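Local coordinates for octenoyl-CoA reductase/carboxylase (Streptomyces sp., PDB 4A0S), which catalyses the NADPH-dependent reductive carboxylation of 2-octenoyl-CoA, making an unusual extender unit for polyketide biosynthesis, at residues L321-A326 with H343-R348; T205-L210 with I238-N243. One frame throughout, in Å; residues are numbered along the deposited sequence.

Interaction 1 (L321-A326 with H343-R348); sequences LSVIVA and HTFDNR. With CO8 (octanoyl-coenzyme A), chain L.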
loop_
_atom_site.group_PDB
_atom_site.type_symbol
_atom_site.label_atom_id
_atom_site.label_comp_id
_atom_site.label_asym_id
_atom_site.label_seq_id
_atom_site.Cartn_x
_atom_site.Cartn_y
_atom_site.Cartn_z
ATOM N N LEU A 321 26.399 4.145 1.042
ATOM C CA LEU A 321 26.182 5.047 -0.087
ATOM C C LEU A 321 24.717 5.005 -0.519
ATOM O O LEU A 321 24.099 6.044 -0.709
ATOM C CB LEU A 321 27.086 4.660 -1.254
ATOM C CG LEU A 321 28.578 4.619 -0.910
ATOM C CD1 LEU A 321 29.352 3.823 -1.960
ATOM C CD2 LEU A 321 29.075 6.032 -0.821
ATOM N N SER A 322 24.177 3.791 -0.642
ATOM C CA SER A 322 22.804 3.572 -1.108
ATOM C C SER A 322 21.818 4.333 -0.240
ATOM O O SER A 322 20.908 4.982 -0.762
ATOM C CB SER A 322 22.469 2.087 -1.113
ATOM O OG SER A 322 23.250 1.435 -2.087
ATOM N N VAL A 323 22.031 4.283 1.073
ATOM C CA VAL A 323 21.207 5.031 2.019
ATOM C C VAL A 323 21.330 6.539 1.805
ATOM O O VAL A 323 20.341 7.268 1.849
ATOM C CB VAL A 323 21.539 4.668 3.493
ATOM C CG1 VAL A 323 20.820 5.591 4.433
ATOM C CG2 VAL A 323 21.108 3.259 3.777
ATOM N N ILE A 324 22.539 7.004 1.549
ATOM C CA ILE A 324 22.752 8.442 1.405
ATOM C C ILE A 324 22.160 8.965 0.104
ATOM O O ILE A 324 21.490 10.005 0.082
ATOM C CB ILE A 324 24.249 8.795 1.501
ATOM C CG1 ILE A 324 24.731 8.542 2.936
ATOM C CG2 ILE A 324 24.477 10.269 1.099
ATOM C CD1 ILE A 324 26.216 8.437 3.065
ATOM N N VAL A 325 22.383 8.209 -0.965
ATOM C CA VAL A 325 22.059 8.651 -2.317
ATOM C C VAL A 325 20.562 8.680 -2.626
ATOM O O VAL A 325 20.112 9.510 -3.397
ATOM C CB VAL A 325 22.823 7.813 -3.351
ATOM C CG1 VAL A 325 22.154 6.454 -3.568
ATOM C CG2 VAL A 325 22.978 8.560 -4.624
ATOM N N ALA A 326 19.796 7.789 -2.013
ATOM C CA ALA A 326 18.374 7.729 -2.292
ATOM C C ALA A 326 17.710 9.060 -1.957
ATOM O O ALA A 326 18.047 9.680 -0.965
ATOM C CB ALA A 326 17.738 6.587 -1.535
ATOM N N HIS A 343 26.294 -4.553 7.180
ATOM C CA HIS A 343 26.077 -3.234 6.621
ATOM C C HIS A 343 26.212 -2.205 7.700
ATOM O O HIS A 343 25.754 -2.419 8.810
ATOM C CB HIS A 343 24.686 -3.146 6.036
ATOM C CG HIS A 343 24.516 -3.928 4.773
ATOM N ND1 HIS A 343 23.435 -3.747 3.938
ATOM C CD2 HIS A 343 25.298 -4.870 4.189
ATOM C CE1 HIS A 343 23.558 -4.554 2.895
ATOM N NE2 HIS A 343 24.680 -5.242 3.023
ATOM N N THR A 344 26.872 -1.107 7.360
ATOM C CA THR A 344 26.868 0.090 8.171
ATOM C C THR A 344 26.347 1.235 7.338
ATOM O O THR A 344 26.672 1.366 6.157
ATOM C CB THR A 344 28.261 0.420 8.715
ATOM O OG1 THR A 344 28.713 -0.684 9.503
ATOM C CG2 THR A 344 28.234 1.697 9.580
ATOM N N PHE A 345 25.502 2.040 7.960
ATOM C CA PHE A 345 24.931 3.182 7.313
ATOM C C PHE A 345 24.649 4.230 8.369
ATOM O O PHE A 345 24.543 3.930 9.564
ATOM C CB PHE A 345 23.655 2.806 6.540
ATOM C CG PHE A 345 22.481 2.486 7.419
ATOM C CD1 PHE A 345 22.319 1.209 7.944
ATOM C CD2 PHE A 345 21.550 3.467 7.742
ATOM C CE1 PHE A 345 21.228 0.902 8.778
ATOM C CE2 PHE A 345 20.457 3.173 8.568
ATOM C CZ PHE A 345 20.301 1.893 9.088
ATOM N N ASP A 346 24.528 5.460 7.901
ATOM C CA ASP A 346 24.215 6.582 8.747
ATOM C C ASP A 346 22.690 6.691 8.785
ATOM O O ASP A 346 22.045 6.987 7.779
ATOM C CB ASP A 346 24.866 7.836 8.164
ATOM C CG ASP A 346 24.735 9.048 9.061
ATOM O OD1 ASP A 346 23.746 9.171 9.811
ATOM O OD2 ASP A 346 25.639 9.900 8.993
ATOM N N ASN A 347 22.127 6.429 9.951
ATOM C CA ASN A 347 20.679 6.387 10.090
ATOM C C ASN A 347 20.034 7.748 9.959
ATOM O O ASN A 347 18.845 7.844 9.682
ATOM C CB ASN A 347 20.258 5.741 11.408
ATOM C CG ASN A 347 18.769 5.387 11.428
ATOM O OD1 ASN A 347 18.231 4.833 10.460
ATOM N ND2 ASN A 347 18.101 5.716 12.520
ATOM N N ARG A 348 20.813 8.801 10.141
ATOM C CA ARG A 348 20.280 10.139 9.940
ATOM C C ARG A 348 19.698 10.279 8.540
ATOM O O ARG A 348 18.611 10.811 8.367
ATOM C CB ARG A 348 21.330 11.209 10.201
ATOM C CG ARG A 348 21.638 11.354 11.675
ATOM C CD ARG A 348 22.807 12.276 11.879
ATOM N NE ARG A 348 23.901 11.946 10.964
ATOM C CZ ARG A 348 24.918 12.758 10.688
ATOM N NH1 ARG A 348 24.991 13.953 11.259
ATOM N NH2 ARG A 348 25.860 12.373 9.833
HETATM N N1A CO8 L . 29.808 24.383 13.429
HETATM C C2A CO8 L . 29.340 24.984 12.339
HETATM N N3A CO8 L . 28.914 24.287 11.288
HETATM C C4A CO8 L . 28.949 22.940 11.302
HETATM C C5A CO8 L . 29.434 22.280 12.426
HETATM C C6A CO8 L . 29.872 23.040 13.510
HETATM N N6A CO8 L . 30.341 22.454 14.611
HETATM N N7A CO8 L . 29.363 20.972 12.188
HETATM C C8A CO8 L . 28.855 20.811 10.966
HETATM N N9A CO8 L . 28.606 22.008 10.414
HETATM C C1B CO8 L . 28.013 22.253 9.049
HETATM C C2B CO8 L . 28.912 21.933 7.845
HETATM O O2B CO8 L . 28.738 22.944 6.839
HETATM C C3B CO8 L . 28.382 20.584 7.353
HETATM O O3B CO8 L . 28.505 20.473 5.932
HETATM P P3B CO8 L . 29.432 19.322 5.272
HETATM O O7A CO8 L . 30.894 19.532 5.943
HETATM O O8A CO8 L . 28.865 17.912 5.830
HETATM O O9A CO8 L . 29.428 19.409 3.792
HETATM C C4B CO8 L . 26.903 20.671 7.682
HETATM O O4B CO8 L . 26.853 21.356 8.958
HETATM C C5B CO8 L . 26.292 19.249 7.733
HETATM O O5B CO8 L . 24.844 19.282 7.802
HETATM P P1A CO8 L . 23.905 19.514 6.475
HETATM O O1A CO8 L . 22.373 19.272 6.979
HETATM O O2A CO8 L . 24.100 20.852 5.855
HETATM O O3A CO8 L . 24.257 18.333 5.389
HETATM P P2A CO8 L . 23.291 17.052 5.058
HETATM O O4A CO8 L . 24.267 16.026 4.292
HETATM O O5A CO8 L . 22.041 17.340 4.283
HETATM O O6A CO8 L . 22.979 16.332 6.472
HETATM C CBP CO8 L . 21.617 15.353 8.235
HETATM C CCP CO8 L . 21.678 15.806 6.774
HETATM C CDP CO8 L . 22.638 14.218 8.411
HETATM C CEP CO8 L . 20.194 14.838 8.505
HETATM C CAP CO8 L . 21.978 16.571 9.135
HETATM O OAP CO8 L . 21.179 17.714 8.770
HETATM C C9P CO8 L . 21.731 16.289 10.620
HETATM O O9P CO8 L . 22.464 15.532 11.269
HETATM N N8P CO8 L . 20.661 16.929 11.094
HETATM C C7P CO8 L . 20.178 16.788 12.463
HETATM C C6P CO8 L . 19.549 15.398 12.599
HETATM C C5P CO8 L . 19.684 14.942 14.049
HETATM O O5P CO8 L . 20.705 14.378 14.448
HETATM N N4P CO8 L . 18.649 15.241 14.832
HETATM C C3P CO8 L . 17.443 15.924 14.341
HETATM C C2P CO8 L . 16.372 15.804 15.410
HETATM S S1P CO8 L . 15.507 14.181 15.379
HETATM C "C1'" CO8 L . 14.191 14.700 16.357
HETATM O "O1'" CO8 L . 14.332 14.732 17.585
HETATM C "C2'" CO8 L . 13.034 15.126 15.710
HETATM C "C3'" CO8 L . 11.917 15.566 16.413
HETATM C "C4'" CO8 L . 10.721 15.944 15.786
HETATM C "C5'" CO8 L . 10.748 16.008 14.255
HETATM C "C6'" CO8 L . 9.484 16.711 13.728
HETATM C "C7'" CO8 L . 9.720 17.033 12.262
HETATM C "C8'" CO8 L . 8.463 17.635 11.659
#
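Asp346 OD1 takes two hydrogen bonds from Arg348. Arg348 N lies 3.0 Å from Asp346 OD1, on the anti side and somewhat out of the carboxylate plane; with this bond Asp346 serves as N-cap of helix 347-352. Arg348 NE comes to Asp346 OD1 from the syn side, also at 3.0 Å and almost straight (173°). Beside it, Arg348 NH2 reaches the syn lone pair of Asp346 OD2 at 2.6 Å, so the guanidinium meets the carboxylate side-on through NE and NH2, both groups nearly coplanar, and its rotation is fixed. A bend at chi3 (-46°) folds the arginine back onto the acid. The guanidinium is then presented to octanoyl-CoA: methyl CDP lies 3.5 Å above one face, over its centre, and Arg348 NH1 makes a weak bond to O9P of octanoyl-CoA at 3.0 Å. Tyr341 of the second subunit adds a cation-pi contact to Arg348.

Val323, on the helix, makes the direct contact across the two segments. Its two methyls lie over the strand at Phe345 and Asp346, CG2 3.8 Å from Phe345 CB and CG1 3.8 Å from Asp346 O. Val323 CG2 approaches the Phe345 ring obliquely. The Phe345 ring also meets His343 of the second subunit, where residues 343-345 join an antiparallel ladder running across the interface. Helix 316-325 thus packs against an intersubunit strand whose end is an aspartate N-cap, and the helix that follows contributes Arg348 and Tyr349 to the acyl-CoA pocket.

Interaction 2 (T205-L210 with I238-N243); sequences TAYRML and IQFVKN. With NAP (NADP nicotinamide-adenine-dinucleotide phosphate), chain F.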
loop_
_atom_site.group_PDB
_atom_site.type_symbol
_atom_site.label_atom_id
_atom_site.label_comp_id
_atom_site.label_asym_id
_atom_site.label_seq_id
_atom_site.Cartn_x
_atom_site.Cartn_y
_atom_site.Cartn_z
ATOM N N THR A 205 13.820 -12.103 -8.924
ATOM C CA THR A 205 14.312 -11.375 -7.768
ATOM C C THR A 205 14.344 -9.870 -8.025
ATOM O O THR A 205 13.935 -9.087 -7.172
ATOM C CB THR A 205 15.711 -11.859 -7.362
ATOM O OG1 THR A 205 15.605 -13.198 -6.879
ATOM C CG2 THR A 205 16.279 -10.996 -6.258
ATOM N N ALA A 206 14.822 -9.488 -9.204
ATOM C CA ALA A 206 14.865 -8.093 -9.574
ATOM C C ALA A 206 13.419 -7.568 -9.696
ATOM O O ALA A 206 13.124 -6.414 -9.373
ATOM C CB ALA A 206 15.624 -7.924 -10.891
ATOM N N TYR A 207 12.540 -8.445 -10.156
ATOM C CA TYR A 207 11.159 -8.108 -10.402
ATOM C C TYR A 207 10.489 -7.803 -9.068
ATOM O O TYR A 207 9.791 -6.790 -8.916
ATOM C CB TYR A 207 10.427 -9.258 -11.099
ATOM C CG TYR A 207 8.976 -8.917 -11.299
ATOM C CD1 TYR A 207 8.061 -9.037 -10.244
ATOM C CD2 TYR A 207 8.523 -8.413 -12.525
ATOM C CE1 TYR A 207 6.733 -8.670 -10.409
ATOM C CE2 TYR A 207 7.189 -8.065 -12.698
ATOM C CZ TYR A 207 6.310 -8.187 -11.624
ATOM O OH TYR A 207 5.002 -7.839 -11.777
ATOM N N ARG A 208 10.702 -8.686 -8.099
ATOM C CA ARG A 208 10.147 -8.469 -6.765
ATOM C C ARG A 208 10.654 -7.141 -6.196
ATOM O O ARG A 208 9.886 -6.340 -5.692
ATOM C CB ARG A 208 10.524 -9.604 -5.813
ATOM C CG ARG A 208 9.926 -9.379 -4.434
ATOM C CD ARG A 208 10.164 -10.525 -3.475
ATOM N NE ARG A 208 9.587 -10.205 -2.179
ATOM C CZ ARG A 208 8.395 -10.636 -1.757
ATOM N NH1 ARG A 208 7.627 -11.398 -2.532
ATOM N NH2 ARG A 208 7.957 -10.292 -0.556
ATOM N N MET A 209 11.962 -6.935 -6.297
ATOM C CA MET A 209 12.613 -5.744 -5.777
ATOM C C MET A 209 12.101 -4.456 -6.387
ATOM O O MET A 209 12.062 -3.452 -5.714
ATOM C CB MET A 209 14.114 -5.854 -6.043
ATOM C CG MET A 209 14.747 -6.961 -5.212
ATOM S SD MET A 209 16.466 -7.190 -5.623
ATOM C CE MET A 209 17.177 -5.698 -4.912
ATOM N N LEU A 210 11.725 -4.486 -7.661
ATOM C CA LEU A 210 11.498 -3.237 -8.383
ATOM C C LEU A 210 10.107 -3.091 -8.925
ATOM O O LEU A 210 9.589 -1.993 -8.957
ATOM C CB LEU A 210 12.472 -3.095 -9.552
ATOM C CG LEU A 210 13.942 -2.989 -9.176
ATOM C CD1 LEU A 210 14.770 -3.083 -10.452
ATOM C CD2 LEU A 210 14.204 -1.663 -8.442
ATOM N N ILE A 238 17.815 -3.494 -14.809
ATOM C CA ILE A 238 17.846 -2.505 -15.893
ATOM C C ILE A 238 16.616 -2.613 -16.787
ATOM O O ILE A 238 16.000 -1.612 -17.142
ATOM C CB ILE A 238 19.118 -2.659 -16.764
ATOM C CG1 ILE A 238 20.326 -2.128 -16.006
ATOM C CG2 ILE A 238 18.943 -1.952 -18.124
ATOM C CD1 ILE A 238 21.647 -2.698 -16.502
ATOM N N GLN A 239 16.262 -3.837 -17.145
ATOM C CA GLN A 239 15.170 -4.048 -18.071
ATOM C C GLN A 239 13.829 -3.717 -17.454
ATOM O O GLN A 239 12.982 -3.104 -18.106
ATOM C CB GLN A 239 15.189 -5.471 -18.560
ATOM C CG GLN A 239 16.418 -5.774 -19.368
ATOM C CD GLN A 239 16.243 -7.062 -20.077
ATOM O OE1 GLN A 239 15.415 -7.166 -20.979
ATOM N NE2 GLN A 239 16.944 -8.081 -19.621
ATOM N N PHE A 240 13.640 -4.107 -16.202
ATOM C CA PHE A 240 12.408 -3.773 -15.509
ATOM C C PHE A 240 12.289 -2.262 -15.327
ATOM O O PHE A 240 11.201 -1.709 -15.479
ATOM C CB PHE A 240 12.331 -4.467 -14.168
ATOM C CG PHE A 240 12.216 -5.942 -14.281
ATOM C CD1 PHE A 240 11.333 -6.518 -15.193
ATOM C CD2 PHE A 240 12.999 -6.767 -13.493
ATOM C CE1 PHE A 240 11.235 -7.919 -15.303
ATOM C CE2 PHE A 240 12.906 -8.147 -13.606
ATOM C CZ PHE A 240 12.016 -8.715 -14.500
ATOM N N VAL A 241 13.403 -1.606 -15.034
ATOM C CA VAL A 241 13.383 -0.157 -14.868
ATOM C C VAL A 241 12.983 0.482 -16.196
ATOM O O VAL A 241 12.018 1.260 -16.287
ATOM C CB VAL A 241 14.719 0.377 -14.351
ATOM C CG1 VAL A 241 14.686 1.918 -14.306
ATOM C CG2 VAL A 241 14.999 -0.184 -12.947
ATOM N N LYS A 242 13.684 0.102 -17.247
ATOM C CA LYS A 242 13.421 0.665 -18.558
ATOM C C LYS A 242 12.001 0.338 -18.982
ATOM O O LYS A 242 11.244 1.231 -19.334
ATOM C CB LYS A 242 14.418 0.133 -19.567
ATOM C CG LYS A 242 15.796 0.757 -19.412
ATOM C CD LYS A 242 16.764 0.240 -20.469
ATOM C CE LYS A 242 16.290 0.645 -21.880
ATOM N NZ LYS A 242 16.287 2.147 -22.089
ATOM N N ASN A 243 11.637 -0.943 -18.904
ATOM C CA ASN A 243 10.315 -1.366 -19.336
ATOM C C ASN A 243 9.213 -0.698 -18.535
ATOM O O ASN A 243 8.107 -0.488 -19.047
ATOM C CB ASN A 243 10.156 -2.882 -19.293
ATOM C CG ASN A 243 8.878 -3.351 -19.972
ATOM O OD1 ASN A 243 8.665 -3.100 -21.164
ATOM N ND2 ASN A 243 8.023 -4.044 -19.221
HETATM P PA NAP F . 26.523 -11.429 -10.426
HETATM O O1A NAP F . 25.866 -11.877 -11.785
HETATM O O2A NAP F . 27.923 -11.899 -10.169
HETATM O O5B NAP F . 26.512 -9.891 -10.442
HETATM C C5B NAP F . 26.925 -9.236 -9.260
HETATM C C4B NAP F . 27.431 -7.865 -9.678
HETATM O O4B NAP F . 27.798 -7.203 -8.459
HETATM C C3B NAP F . 28.694 -7.927 -10.564
HETATM O O3B NAP F . 28.300 -7.438 -11.830
HETATM C C2B NAP F . 29.626 -6.882 -9.971
HETATM O O2B NAP F . 29.393 -5.585 -10.517
HETATM C C1B NAP F . 29.248 -6.835 -8.534
HETATM N N9A NAP F . 30.011 -7.892 -7.823
HETATM C C8A NAP F . 30.421 -9.092 -8.268
HETATM N N7A NAP F . 31.048 -9.761 -7.291
HETATM C C5A NAP F . 31.024 -8.964 -6.232
HETATM C C6A NAP F . 31.530 -9.098 -4.963
HETATM N N6A NAP F . 32.153 -10.223 -4.615
HETATM N N1A NAP F . 31.345 -8.105 -4.108
HETATM C C2A NAP F . 30.687 -7.001 -4.451
HETATM N N3A NAP F . 30.209 -6.819 -5.662
HETATM C C4A NAP F . 30.367 -7.795 -6.561
HETATM O O3 NAP F . 25.607 -11.872 -9.189
HETATM P PN NAP F . 24.025 -11.597 -9.114
HETATM O O1N NAP F . 23.431 -12.930 -9.690
HETATM O O2N NAP F . 23.594 -10.291 -9.730
HETATM O O5D NAP F . 23.887 -11.623 -7.524
HETATM C C5D NAP F . 24.426 -10.490 -6.851
HETATM C C4D NAP F . 24.146 -10.726 -5.394
HETATM O O4D NAP F . 22.688 -10.867 -5.274
HETATM C C3D NAP F . 24.727 -12.041 -4.871
HETATM O O3D NAP F . 25.180 -11.696 -3.546
HETATM C C2D NAP F . 23.542 -12.981 -4.824
HETATM O O2D NAP F . 23.702 -13.993 -3.802
HETATM C C1D NAP F . 22.491 -11.989 -4.367
HETATM N N1N NAP F . 21.230 -12.459 -4.891
HETATM C C2N NAP F . 20.176 -12.530 -4.005
HETATM C C3N NAP F . 18.990 -12.968 -4.523
HETATM C C7N NAP F . 17.864 -13.057 -3.568
HETATM O O7N NAP F . 17.960 -12.652 -2.405
HETATM N N7N NAP F . 16.817 -13.641 -4.084
HETATM C C4N NAP F . 18.838 -13.324 -5.867
HETATM C C5N NAP F . 19.885 -13.244 -6.769
HETATM C C6N NAP F . 21.098 -12.797 -6.270
HETATM P P2B NAP F . 30.574 -4.519 -10.272
HETATM O O1X NAP F . 30.092 -3.461 -11.414
HETATM O O2X NAP F . 30.457 -3.858 -8.807
HETATM O O3X NAP F . 31.803 -5.342 -10.573
#
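Tyr207 points the edge of its ring at one face of Phe240 in a T-shaped stack, centroids 5.5 Å apart and planes at 87°. Tyr207 CD2 sits 3.9 Å above the Phe240 plane, displaced toward the rim, while Phe240 CE1 lies near the plane of the tyrosine. At the edge of the Phe240 ring is a methyl: Ala206 CB is 3.8 Å from CE2. The same CE2 reaches the helix backbone, 3.5 Å from Tyr207 N, so the phenylalanine is wedged against both residues. With CG anti to the backbone N (chi1 178°), Tyr207 turns its CD2 edge to the Phe240 face.

These helices belong to the Rossmann-type nucleotide-binding part of the medium-chain dehydrogenase fold, and 232-243 is the helix after strand 223-226. Their short segments cross at -45°, with axes 9.7 Å apart. Further along, Leu210 CD1 meets Val241 CG2 at 3.8 Å, and both side chains also rest on Val224 of that strand. Leu374 of helix 365-376 packs on Phe240.

On the side of helix 200-210 turned away from this packing, Thr205 OG1 accepts a weak bond from the carboxamide nitrogen N7N of NADP, 3.1 Å away.

Interaction 1 and interaction 2 do not touch; their centres are 22 Å apart and their nearest atoms about 10 Å. Strand 309-312 of the parallel sheet has Val310 packed against helix 316-325, and Ile309 and Phe311 against helix 200-210, so these two helices, one from each contact, lie on opposite faces of the sheet at that strand. Each contact brings one residue to a different bound molecule: Arg348 to octanoyl-CoA, Thr205 to the nicotinamide end of NADP. The side chain of Asp346 is about 12 Å from a bound NADP, and that of Ala206 about 11 Å from a bound octanoyl-CoA. Helix 232-243 serves the cofactor too, through the backbone nitrogens of Gly232 and Leu233.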